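PDB 3A8P: Rho guanine nucleotide exchange factor TIAM2 from Mus musculus, which activates the small GTPase Rac1 by stimulating its GDP-GTP exchange, coupling extracellular signals such as laminin to the cytoskeleton and neurite growth. Local coordinates for residues Pro21-Gln26 and Gly99-Phe104; Leu31-Arg36 and Leu231-Val236; Cys70-Glu75 and Phe92-Ser97; Ala122-Phe127 and Arg138-Gln143. All blocks are in the same frame, centred on the assembly; numbering follows the deposited sequence.

Contact 1: Pro21-Gln26 and Gly99-Phe104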
loop_
_atom_site.group_PDB
_atom_site.type_symbol
_atom_site.label_atom_id
_atom_site.label_comp_id
_atom_site.label_asym_id
_atom_site.label_seq_id
_atom_site.Cartn_x
_atom_site.Cartn_y
_atom_site.Cartn_z
ATOM N N PRO A 21 4.799 14.100 4.768
ATOM C CA PRO A 21 5.323 13.120 3.816
ATOM C C PRO A 21 6.380 12.308 4.557
ATOM O O PRO A 21 7.141 12.862 5.357
ATOM C CB PRO A 21 5.903 13.998 2.710
ATOM C CG PRO A 21 6.363 15.211 3.459
ATOM C CD PRO A 21 5.216 15.468 4.404
ATOM N N LEU A 22 6.424 11.002 4.305
ATOM C CA LEU A 22 7.369 10.135 5.001
ATOM C C LEU A 22 8.400 9.431 4.121
ATOM O O LEU A 22 9.592 9.426 4.432
ATOM C CB LEU A 22 6.596 9.082 5.805
ATOM C CG LEU A 22 7.408 8.114 6.664
ATOM C CD1 LEU A 22 8.198 8.898 7.699
ATOM C CD2 LEU A 22 6.478 7.121 7.344
ATOM N N VAL A 23 7.940 8.822 3.038
ATOM C CA VAL A 23 8.826 8.101 2.142
ATOM C C VAL A 23 8.546 8.472 0.694
ATOM O O VAL A 23 7.401 8.741 0.323
ATOM C CB VAL A 23 8.641 6.566 2.290
ATOM C CG1 VAL A 23 9.529 5.834 1.293
ATOM C CG2 VAL A 23 8.973 6.127 3.716
ATOM N N THR A 24 9.597 8.489 -0.122
ATOM C CA THR A 24 9.451 8.801 -1.535
ATOM C C THR A 24 10.397 7.941 -2.371
ATOM O O THR A 24 11.423 7.474 -1.884
ATOM C CB THR A 24 9.737 10.288 -1.827
ATOM O OG1 THR A 24 9.447 10.556 -3.204
ATOM C CG2 THR A 24 11.200 10.626 -1.553
ATOM N N LEU A 25 10.036 7.740 -3.632
ATOM C CA LEU A 25 10.830 6.934 -4.550
ATOM C C LEU A 25 11.767 7.827 -5.359
ATOM O O LEU A 25 11.325 8.579 -6.227
ATOM C CB LEU A 25 9.895 6.169 -5.487
ATOM C CG LEU A 25 10.487 5.160 -6.468
ATOM C CD1 LEU A 25 11.177 4.041 -5.703
ATOM C CD2 LEU A 25 9.378 4.599 -7.339
ATOM N N GLN A 26 13.060 7.746 -5.067
ATOM C CA GLN A 26 14.052 8.555 -5.771
ATOM C C GLN A 26 14.597 7.866 -7.020
ATOM O O GLN A 26 14.395 6.665 -7.215
ATOM C CB GLN A 26 15.209 8.897 -4.832
ATOM C CG GLN A 26 14.802 9.769 -3.659
ATOM C CD GLN A 26 14.194 11.094 -4.091
ATOM O OE1 GLN A 26 13.164 11.128 -4.765
ATOM N NE2 GLN A 26 14.831 12.195 -3.704
ATOM N N GLY A 99 5.110 4.396 -4.787
ATOM C CA GLY A 99 6.267 4.268 -3.921
ATOM C C GLY A 99 6.313 5.359 -2.873
ATOM O O GLY A 99 7.288 5.492 -2.134
ATOM N N ASP A 100 5.255 6.154 -2.800
ATOM C CA ASP A 100 5.200 7.228 -1.813
ATOM C C ASP A 100 4.390 6.819 -0.583
ATOM O O ASP A 100 3.396 6.096 -0.688
ATOM C CB ASP A 100 4.593 8.490 -2.433
ATOM C CG ASP A 100 5.370 8.978 -3.639
ATOM O OD1 ASP A 100 6.558 9.340 -3.477
ATOM O OD2 ASP A 100 4.789 8.989 -4.753
ATOM N N VAL A 101 4.837 7.282 0.581
ATOM C CA VAL A 101 4.163 7.002 1.842
ATOM C C VAL A 101 3.918 8.337 2.548
ATOM O O VAL A 101 4.796 9.204 2.576
ATOM C CB VAL A 101 5.012 6.075 2.742
ATOM C CG1 VAL A 101 4.259 5.751 4.023
ATOM C CG2 VAL A 101 5.344 4.782 1.985
ATOM N N TYR A 102 2.719 8.495 3.100
ATOM C CA TYR A 102 2.332 9.730 3.776
ATOM C C TYR A 102 1.697 9.478 5.135
ATOM O O TYR A 102 1.063 8.447 5.356
ATOM C CB TYR A 102 1.316 10.492 2.921
ATOM C CG TYR A 102 1.774 10.774 1.511
ATOM C CD1 TYR A 102 2.542 11.900 1.216
ATOM C CD2 TYR A 102 1.454 9.903 0.475
ATOM C CE1 TYR A 102 2.977 12.154 -0.083
ATOM C CE2 TYR A 102 1.887 10.142 -0.820
ATOM C CZ TYR A 102 2.646 11.268 -1.095
ATOM O OH TYR A 102 3.080 11.494 -2.382
ATOM N N LEU A 103 1.867 10.437 6.036
ATOM C CA LEU A 103 1.280 10.357 7.358
ATOM C C LEU A 103 0.210 11.433 7.464
ATOM O O LEU A 103 0.344 12.511 6.885
ATOM C CB LEU A 103 2.336 10.575 8.439
ATOM C CG LEU A 103 3.334 9.432 8.640
ATOM C CD1 LEU A 103 4.275 9.793 9.781
ATOM C CD2 LEU A 103 2.599 8.132 8.941
ATOM N N PHE A 104 -0.854 11.114 8.188
ATOM C CA PHE A 104 -1.967 12.023 8.423
ATOM C C PHE A 104 -2.389 11.878 9.882
ATOM O O PHE A 104 -2.219 10.817 10.481
ATOM C CB PHE A 104 -3.183 11.652 7.560
ATOM C CG PHE A 104 -3.014 11.927 6.097
ATOM C CD1 PHE A 104 -3.246 13.199 5.583
ATOM C CD2 PHE A 104 -2.652 10.907 5.221
ATOM C CE1 PHE A 104 -3.123 13.455 4.221
ATOM C CE2 PHE A 104 -2.524 11.150 3.855
ATOM C CZ PHE A 104 -2.761 12.424 3.353
#
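Val23 and Val101 lie side by side and point the same way, their CB atoms 3.7 Å apart, across two antiparallel strands. This is a hydrogen-bonded pair: Val101 N gives its hydrogen to Val23 O at 3.0 Å. Just beyond it the register slips by one residue in a classic beta bulge. Leu22 N and Val23 N both donate to Val101 O, at 3.0 and 3.2 Å, and approach it from the same face of its carbonyl plane. The Leu22 side chain, at the bulge itself, lies across that of Leu103, its CD2 4.1 Å from Leu103 CG. Pro21 and Tyr102 form a non-hydrogen-bonded pair, with Pro21 CA 4.0 Å from CD1 of the tyrosine ring. At the other end Thr24 and Asp100 run alongside each other. The hydroxyl of Thr24 stands anti to its backbone N (chi1 -174°), and OG1 donates to Asp100 OD1 at 3.1 Å, nearly in line with the carboxylate C-O bond. An alanine at Asp100 would probably leave the Thr24 hydroxyl without this acceptor. Within the PH domain, strand 101-105 is flanked on its far edge by strand 91-95, while strand 11-26 pairs on its other side with strand 30-33; helix 236-245 covers Val101 through Ser237 and Ala241.

Contact 2: Leu31-Arg36 and Leu231-Val236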
loop_
_atom_site.group_PDB
_atom_site.type_symbol
_atom_site.label_atom_id
_atom_site.label_comp_id
_atom_site.label_asym_id
_atom_site.label_seq_id
_atom_site.Cartn_x
_atom_site.Cartn_y
_atom_site.Cartn_z
ATOM N N LEU A 31 13.854 3.632 -2.401
ATOM C CA LEU A 31 13.073 4.373 -1.420
ATOM C C LEU A 31 13.980 5.153 -0.479
ATOM O O LEU A 31 15.087 4.721 -0.175
ATOM C CB LEU A 31 12.214 3.415 -0.593
ATOM C CG LEU A 31 11.180 2.547 -1.310
ATOM C CD1 LEU A 31 10.503 1.629 -0.302
ATOM C CD2 LEU A 31 10.157 3.440 -2.003
ATOM N N GLU A 32 13.508 6.305 -0.021
ATOM C CA GLU A 32 14.278 7.103 0.921
ATOM C C GLU A 32 13.342 7.956 1.762
ATOM O O GLU A 32 12.270 8.347 1.308
ATOM C CB GLU A 32 15.278 8.004 0.189
ATOM C CG GLU A 32 14.689 9.289 -0.362
ATOM C CD GLU A 32 15.759 10.274 -0.811
ATOM O OE1 GLU A 32 15.393 11.371 -1.287
ATOM O OE2 GLU A 32 16.964 9.951 -0.687
ATOM N N LEU A 33 13.744 8.234 2.994
ATOM C CA LEU A 33 12.933 9.066 3.870
ATOM C C LEU A 33 12.956 10.485 3.328
ATOM O O LEU A 33 14.008 10.980 2.926
ATOM C CB LEU A 33 13.494 9.053 5.290
ATOM C CG LEU A 33 13.360 7.740 6.056
ATOM C CD1 LEU A 33 14.020 7.867 7.419
ATOM C CD2 LEU A 33 11.885 7.396 6.210
ATOM N N VAL A 34 11.797 11.134 3.297
ATOM C CA VAL A 34 11.716 12.502 2.811
ATOM C C VAL A 34 12.486 13.383 3.786
ATOM O O VAL A 34 12.350 13.241 5.001
ATOM C CB VAL A 34 10.258 12.984 2.731
ATOM C CG1 VAL A 34 10.214 14.430 2.260
ATOM C CG2 VAL A 34 9.469 12.092 1.788
ATOM N N ALA A 35 13.302 14.284 3.251
ATOM C CA ALA A 35 14.102 15.171 4.085
ATOM C C ALA A 35 13.368 16.463 4.428
ATOM O O ALA A 35 12.625 16.999 3.603
ATOM C CB ALA A 35 15.415 15.492 3.386
ATOM N N ARG A 36 13.581 16.949 5.651
ATOM C CA ARG A 36 12.967 18.189 6.124
ATOM C C ARG A 36 11.452 18.054 6.310
ATOM O O ARG A 36 10.718 19.041 6.330
ATOM C CB ARG A 36 13.350 19.337 5.159
ATOM C CG ARG A 36 12.241 20.243 4.612
ATOM C CD ARG A 36 11.413 19.563 3.523
ATOM N NE ARG A 36 10.670 20.518 2.700
ATOM C CZ ARG A 36 9.764 21.377 3.160
ATOM N NH1 ARG A 36 9.147 22.201 2.321
ATOM N NH2 ARG A 36 9.470 21.417 4.454
ATOM N N LEU A 231 15.973 1.394 5.114
ATOM C CA LEU A 231 15.142 2.566 4.885
ATOM C C LEU A 231 14.918 3.223 6.237
ATOM O O LEU A 231 15.046 4.434 6.378
ATOM C CB LEU A 231 13.787 2.164 4.301
ATOM C CG LEU A 231 12.888 3.237 3.669
ATOM C CD1 LEU A 231 11.494 2.653 3.503
ATOM C CD2 LEU A 231 12.823 4.486 4.521
ATOM N N GLY A 232 14.584 2.407 7.229
ATOM C CA GLY A 232 14.323 2.926 8.556
ATOM C C GLY A 232 12.867 2.750 8.937
ATOM O O GLY A 232 12.459 3.090 10.044
ATOM N N VAL A 233 12.075 2.219 8.014
ATOM C CA VAL A 233 10.653 1.988 8.264
ATOM C C VAL A 233 10.253 0.590 7.800
ATOM O O VAL A 233 10.397 0.255 6.622
ATOM C CB VAL A 233 9.762 3.014 7.518
ATOM C CG1 VAL A 233 8.296 2.774 7.862
ATOM C CG2 VAL A 233 10.170 4.432 7.881
ATOM N N LEU A 234 9.766 -0.229 8.726
ATOM C CA LEU A 234 9.332 -1.574 8.374
ATOM C C LEU A 234 7.861 -1.738 8.744
ATOM O O LEU A 234 7.523 -1.935 9.904
ATOM C CB LEU A 234 10.156 -2.631 9.109
ATOM C CG LEU A 234 10.210 -4.017 8.448
ATOM C CD1 LEU A 234 11.008 -4.961 9.335
ATOM C CD2 LEU A 234 8.813 -4.563 8.209
ATOM N N SER A 235 6.992 -1.656 7.748
ATOM C CA SER A 235 5.565 -1.802 7.982
ATOM C C SER A 235 4.869 -2.161 6.681
ATOM O O SER A 235 5.498 -2.252 5.623
ATOM C CB SER A 235 4.980 -0.494 8.521
ATOM O OG SER A 235 5.074 0.530 7.546
ATOM N N VAL A 236 3.560 -2.355 6.762
ATOM C CA VAL A 236 2.782 -2.669 5.577
ATOM C C VAL A 236 2.932 -1.542 4.549
ATOM O O VAL A 236 3.107 -1.794 3.360
ATOM C CB VAL A 236 1.285 -2.853 5.944
ATOM C CG1 VAL A 236 0.413 -2.730 4.700
ATOM C CG2 VAL A 236 1.081 -4.226 6.587
#
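Leu31 and Leu33, at the end of strand 30-33, meet Leu231 and Val233 where the chain leaves helix 222-231, and the backbones stay well apart, the nearest CA atoms being those of Glu32 and Leu231 at 6.1 Å. Gly232 ends the helix with a positive phi of 113°, a value at which a CB would be pressed against the carbonyl O of Leu231. The side chains that meet are all apolar. Leu231, its CG anti to the backbone N (chi1 -165°), divides its two methyls between two strand residues. CD1 meets Leu31 CD1 at 4.1 Å. CD2 sits against Leu33 CD2 at only 3.5 Å, closer than usual van der Waals contact. The same Leu33 CD2 also reaches Val233 CG2, 3.8 Å away, whereas Leu33 CD1 lies 3.7 Å from Leu231 O. Leu33 thus bridges the residues on either side of the glycine, lying across both side chains. An alanine in place of Leu33 would probably open a gap beside the Leu231 and Val233 methyls, with Leu31 the one side chain of this strand still holding Leu231. Leu31 also rests on Ala241 and Leu242 of helix 236-245, whose N-cap is Ser235; Ser238 OG is bonded to Ser235 N and Val233 O and so ties down the linker. The arrangement is a surface docking of a helix-loop-helix turn of the CC-Ex region on an edge strand of the PH domain, and it helps join the two parts, both needed for membrane localization, into one module.

Contact 3: Cys70-Glu75 and Phe92-Ser97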
loop_
_atom_site.group_PDB
_atom_site.type_symbol
_atom_site.label_atom_id
_atom_site.label_comp_id
_atom_site.label_asym_id
_atom_site.label_seq_id
_atom_site.Cartn_x
_atom_site.Cartn_y
_atom_site.Cartn_z
ATOM N N CYS A 70 -2.029 21.745 -3.165
ATOM C CA CYS A 70 -1.515 20.505 -3.738
ATOM C C CYS A 70 -2.571 19.409 -3.745
ATOM O O CYS A 70 -3.610 19.520 -3.089
ATOM C CB CYS A 70 -0.296 20.025 -2.952
ATOM S SG CYS A 70 -0.659 19.715 -1.215
ATOM N N ALA A 71 -2.289 18.345 -4.487
ATOM C CA ALA A 71 -3.209 17.228 -4.601
ATOM C C ALA A 71 -2.485 15.897 -4.478
ATOM O O ALA A 71 -1.317 15.773 -4.838
ATOM C CB ALA A 71 -3.936 17.298 -5.939
ATOM N N LEU A 72 -3.191 14.898 -3.972
ATOM C CA LEU A 72 -2.622 13.571 -3.820
ATOM C C LEU A 72 -3.556 12.597 -4.543
ATOM O O LEU A 72 -4.716 12.435 -4.158
ATOM C CB LEU A 72 -2.509 13.235 -2.330
ATOM C CG LEU A 72 -1.502 12.175 -1.882
ATOM C CD1 LEU A 72 -1.223 12.353 -0.388
ATOM C CD2 LEU A 72 -2.035 10.772 -2.189
ATOM N N PHE A 73 -3.058 11.983 -5.614
ATOM C CA PHE A 73 -3.842 11.030 -6.400
ATOM C C PHE A 73 -3.671 9.670 -5.749
ATOM O O PHE A 73 -2.640 9.018 -5.890
ATOM C CB PHE A 73 -3.350 11.048 -7.852
ATOM C CG PHE A 73 -3.472 12.406 -8.494
ATOM C CD1 PHE A 73 -4.709 12.872 -8.931
ATOM C CD2 PHE A 73 -2.380 13.267 -8.548
ATOM C CE1 PHE A 73 -4.860 14.172 -9.403
ATOM C CE2 PHE A 73 -2.524 14.570 -9.019
ATOM C CZ PHE A 73 -3.768 15.020 -9.444
ATOM N N ALA A 74 -4.707 9.253 -5.032
ATOM C CA ALA A 74 -4.684 8.012 -4.272
ATOM C C ALA A 74 -5.148 6.725 -4.943
ATOM O O ALA A 74 -5.394 5.737 -4.249
ATOM C CB ALA A 74 -5.464 8.216 -2.982
ATOM N N GLU A 75 -5.270 6.714 -6.267
ATOM C CA GLU A 75 -5.699 5.492 -6.946
ATOM C C GLU A 75 -4.866 4.306 -6.462
ATOM O O GLU A 75 -3.656 4.421 -6.292
ATOM C CB GLU A 75 -5.559 5.632 -8.468
ATOM C CG GLU A 75 -5.666 4.307 -9.215
ATOM C CD GLU A 75 -5.952 4.473 -10.705
ATOM O OE1 GLU A 75 -5.432 5.437 -11.315
ATOM O OE2 GLU A 75 -6.685 3.624 -11.265
ATOM N N PHE A 92 -2.735 8.095 10.762
ATOM C CA PHE A 92 -2.941 7.022 9.800
ATOM C C PHE A 92 -1.945 7.225 8.673
ATOM O O PHE A 92 -1.415 8.328 8.487
ATOM C CB PHE A 92 -4.384 6.906 9.268
ATOM C CG PHE A 92 -4.932 8.140 8.610
ATOM C CD1 PHE A 92 -5.598 9.107 9.361
ATOM C CD2 PHE A 92 -4.908 8.270 7.218
ATOM C CE1 PHE A 92 -6.246 10.180 8.737
ATOM C CE2 PHE A 92 -5.550 9.335 6.583
ATOM C CZ PHE A 92 -6.224 10.292 7.344
ATOM N N CYS A 93 -1.695 6.161 7.924
ATOM C CA CYS A 93 -0.696 6.198 6.876
ATOM C C CYS A 93 -1.197 5.762 5.512
ATOM O O CYS A 93 -1.773 4.689 5.365
ATOM C CB CYS A 93 0.478 5.305 7.303
ATOM S SG CYS A 93 1.917 5.356 6.222
ATOM N N LEU A 94 -0.971 6.604 4.510
ATOM C CA LEU A 94 -1.372 6.266 3.152
ATOM C C LEU A 94 -0.152 6.007 2.282
ATOM O O LEU A 94 0.777 6.815 2.241
ATOM C CB LEU A 94 -2.199 7.386 2.514
ATOM C CG LEU A 94 -2.722 7.046 1.107
ATOM C CD1 LEU A 94 -4.049 7.748 0.866
ATOM C CD2 LEU A 94 -1.691 7.437 0.046
ATOM N N SER A 95 -0.152 4.863 1.612
ATOM C CA SER A 95 0.922 4.517 0.695
ATOM C C SER A 95 0.227 4.405 -0.659
ATOM O O SER A 95 -0.737 3.644 -0.806
ATOM C CB SER A 95 1.603 3.192 1.093
ATOM O OG SER A 95 0.684 2.144 1.318
ATOM N N ASN A 96 0.682 5.192 -1.631
ATOM C CA ASN A 96 0.063 5.166 -2.953
ATOM C C ASN A 96 0.669 4.071 -3.817
ATOM O O ASN A 96 1.418 3.228 -3.329
ATOM C CB ASN A 96 0.205 6.522 -3.663
ATOM C CG ASN A 96 1.653 6.952 -3.830
ATOM O OD1 ASN A 96 2.540 6.127 -4.037
ATOM N ND2 ASN A 96 1.895 8.254 -3.752
ATOM N N SER A 97 0.332 4.092 -5.101
ATOM C CA SER A 97 0.822 3.107 -6.050
ATOM C C SER A 97 2.114 3.525 -6.749
ATOM O O SER A 97 2.508 2.901 -7.732
ATOM C CB SER A 97 -0.247 2.848 -7.115
ATOM O OG SER A 97 -0.570 4.048 -7.794
HETATM O O HOH W 1 -1.725 6.223 -6.373
#
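Leu72 and Leu94 face each other across the interior of the PH fold, a bent antiparallel barrel in which strand 70-73 and strand 91-95 belong to the two different sheets and are not paired. The touching parts of the chain run 59° apart. The two leucines slide past each other in opposite directions, with Leu72 CD2 and Leu94 CD2 in contact at 4.0 Å. The CG of Leu94 is anti to its backbone N (chi1 -177°), which carries it toward the opposing segment. Its other methyl, CD1, meets Ala74 CB at 4.1 Å, and both branches of this one side chain are thereby used. Ile119 of helix 109-130 also packs on Leu94, and Tyr102 on Leu72. Where the strands give way to turns, a water takes over the joining. It donates to Phe73 O at 3.0 Å and to Glu75 O at 2.6 Å, and accepts from Ser97 N at 3.2 Å. Nearby, Asn96 OD1 accepts from the backbone N of both Cys98 and Asp100, a grip that is likely to fix the turn presenting Ser97 N. The contact therefore changes character along its length: methyl groups meet in the interior, while at its end a single water satisfies two carbonyls of one segment and an amide of the other, linking the backbones without any direct bond that is clear.

Contact 4: Ala122-Phe127 and Arg138-Gln143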
loop_
_atom_site.group_PDB
_atom_site.type_symbol
_atom_site.label_atom_id
_atom_site.label_comp_id
_atom_site.label_asym_id
_atom_site.label_seq_id
_atom_site.Cartn_x
_atom_site.Cartn_y
_atom_site.Cartn_z
ATOM N N ALA A 122 -13.377 4.934 -2.158
ATOM C CA ALA A 122 -13.153 5.644 -3.412
ATOM C C ALA A 122 -12.285 4.769 -4.320
ATOM O O ALA A 122 -12.600 4.575 -5.497
ATOM C CB ALA A 122 -12.459 6.968 -3.142
ATOM N N CYS A 123 -11.202 4.236 -3.754
ATOM C CA CYS A 123 -10.278 3.365 -4.481
ATOM C C CYS A 123 -10.950 2.109 -5.017
ATOM O O CYS A 123 -10.695 1.703 -6.151
ATOM C CB CYS A 123 -9.112 2.945 -3.582
ATOM S SG CYS A 123 -8.019 4.284 -3.131
ATOM N N ALA A 124 -11.788 1.478 -4.198
ATOM C CA ALA A 124 -12.479 0.271 -4.627
ATOM C C ALA A 124 -13.389 0.646 -5.789
ATOM O O ALA A 124 -13.543 -0.104 -6.754
ATOM C CB ALA A 124 -13.304 -0.306 -3.481
ATOM N N SER A 125 -13.978 1.827 -5.683
ATOM C CA SER A 125 -14.879 2.328 -6.702
ATOM C C SER A 125 -14.148 2.493 -8.033
ATOM O O SER A 125 -14.593 1.977 -9.058
ATOM C CB SER A 125 -15.469 3.663 -6.248
ATOM O OG SER A 125 -16.350 4.178 -7.220
ATOM N N LEU A 126 -13.026 3.207 -8.013
ATOM C CA LEU A 126 -12.238 3.430 -9.224
ATOM C C LEU A 126 -11.771 2.092 -9.790
ATOM O O LEU A 126 -11.825 1.858 -11.004
ATOM C CB LEU A 126 -11.031 4.322 -8.916
ATOM C CG LEU A 126 -10.175 4.747 -10.113
ATOM C CD1 LEU A 126 -11.051 5.476 -11.122
ATOM C CD2 LEU A 126 -9.035 5.640 -9.654
ATOM N N PHE A 127 -11.325 1.211 -8.900
ATOM C CA PHE A 127 -10.858 -0.114 -9.286
ATOM C C PHE A 127 -11.947 -0.847 -10.083
ATOM O O PHE A 127 -11.688 -1.387 -11.161
ATOM C CB PHE A 127 -10.497 -0.918 -8.033
ATOM C CG PHE A 127 -9.952 -2.288 -8.322
ATOM C CD1 PHE A 127 -8.649 -2.451 -8.784
ATOM C CD2 PHE A 127 -10.740 -3.417 -8.130
ATOM C CE1 PHE A 127 -8.140 -3.724 -9.045
ATOM C CE2 PHE A 127 -10.242 -4.694 -8.391
ATOM C CZ PHE A 127 -8.942 -4.850 -8.848
ATOM N N ARG A 138 -18.305 -8.073 -5.558
ATOM C CA ARG A 138 -18.104 -9.317 -6.296
ATOM C C ARG A 138 -16.767 -9.312 -7.027
ATOM O O ARG A 138 -16.095 -10.335 -7.101
ATOM C CB ARG A 138 -19.230 -9.525 -7.309
ATOM C CG ARG A 138 -19.161 -10.846 -8.047
ATOM C CD ARG A 138 -20.232 -10.905 -9.126
ATOM N NE ARG A 138 -20.339 -12.230 -9.731
ATOM C CZ ARG A 138 -21.140 -12.522 -10.752
ATOM N NH1 ARG A 138 -21.908 -11.580 -11.287
ATOM N NH2 ARG A 138 -21.179 -13.757 -11.234
ATOM N N LEU A 139 -16.392 -8.162 -7.580
ATOM C CA LEU A 139 -15.121 -8.046 -8.282
ATOM C C LEU A 139 -13.976 -8.256 -7.279
ATOM O O LEU A 139 -13.028 -8.990 -7.549
ATOM C CB LEU A 139 -15.000 -6.667 -8.941
ATOM C CG LEU A 139 -13.606 -6.284 -9.466
ATOM C CD1 LEU A 139 -13.154 -7.276 -10.536
ATOM C CD2 LEU A 139 -13.639 -4.869 -10.022
ATOM N N LEU A 140 -14.086 -7.621 -6.114
ATOM C CA LEU A 140 -13.069 -7.734 -5.076
ATOM C C LEU A 140 -12.903 -9.172 -4.609
ATOM O O LEU A 140 -11.780 -9.655 -4.453
ATOM C CB LEU A 140 -13.424 -6.846 -3.882
ATOM C CG LEU A 140 -13.446 -5.343 -4.145
ATOM C CD1 LEU A 140 -13.753 -4.610 -2.836
ATOM C CD2 LEU A 140 -12.112 -4.894 -4.710
ATOM N N LYS A 141 -14.023 -9.851 -4.382
ATOM C CA LYS A 141 -13.981 -11.236 -3.940
ATOM C C LYS A 141 -13.388 -12.125 -5.023
ATOM O O LYS A 141 -12.610 -13.039 -4.738
ATOM C CB LYS A 141 -15.382 -11.719 -3.567
ATOM C CG LYS A 141 -15.879 -11.122 -2.269
ATOM C CD LYS A 141 -17.215 -11.705 -1.857
ATOM C CE LYS A 141 -17.610 -11.209 -0.481
ATOM N NZ LYS A 141 -18.922 -11.764 -0.048
ATOM N N SER A 142 -13.752 -11.848 -6.267
ATOM C CA SER A 142 -13.238 -12.619 -7.385
ATOM C C SER A 142 -11.719 -12.436 -7.439
ATOM O O SER A 142 -10.976 -13.383 -7.686
ATOM C CB SER A 142 -13.878 -12.141 -8.691
ATOM O OG SER A 142 -13.433 -12.919 -9.789
ATOM N N GLN A 143 -11.264 -11.212 -7.200
ATOM C CA GLN A 143 -9.840 -10.915 -7.211
ATOM C C GLN A 143 -9.091 -11.674 -6.115
ATOM O O GLN A 143 -8.041 -12.262 -6.377
ATOM C CB GLN A 143 -9.605 -9.415 -7.035
ATOM C CG GLN A 143 -9.865 -8.586 -8.275
ATOM C CD GLN A 143 -8.854 -8.849 -9.367
ATOM O OE1 GLN A 143 -8.893 -9.882 -10.029
ATOM N NE2 GLN A 143 -7.934 -7.915 -9.559
#
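Phe127 is the bump of this contact, its ring pushed into a hollow on helix 138-143 lined by Leu139, Leu140 and Gln143. Its CG stands anti to the backbone N (chi1 -178°), and the ring extends from there across the space between the helices; the axes of the two segments approach to 10.9 Å. The two leucines come at it from opposite sides of the ring plane, both obliquely. Leu139 CD2 lies 3.8 Å from Phe127 CD2, and Leu140 CD2 approaches the same ring atom at 4.0 Å. The far end of the hollow is closed by Gln143. Its CG lies in the ring plane at the edge, 3.9 Å from Phe127 CZ; the chain bends at chi2, and NE2 lies 3.3 Å from CZ, near the ring plane. Amide and ring planes are 32° apart. A smaller fit lies one turn back on the first helix, where Ala124 CB rests against Leu140 CD1 at 4.4 Å. Tyr201 of helix 171-206 packs on both Ala124 and Leu140, and the ring of His131, in the connection, meets that of Phe127. The segment axes run at 83° to each other, making a nearly perpendicular junction between consecutive helices: the C-terminal helix of the PH domain turns into helix 136-165, the first arm of the helical hairpin whose other arm, helix 171-206, carries the predicted coiled coil.

Contacts 1, 2 and 3 all involve strands of the PH domain. The centres of contacts 1 and 2 are about 7 Å apart and those of contacts 1 and 3 about 9 Å, with the order across the sheet running from strand 30-33 through 11-26 and 101-105 to 91-95. Contact 4 lies on the other side of the chain's centre from contacts 1 and 2, about 29 Å from contact 2 between centres, and touches contact 3 through Ala74 with Cys123 and Glu75 with Leu126. Along the chain, contact 4 follows contacts 1 and 3. The helical extension leaves the PH domain at contact 4 and returns at contact 2, so that PH domain and CC-Ex region form one continuous module.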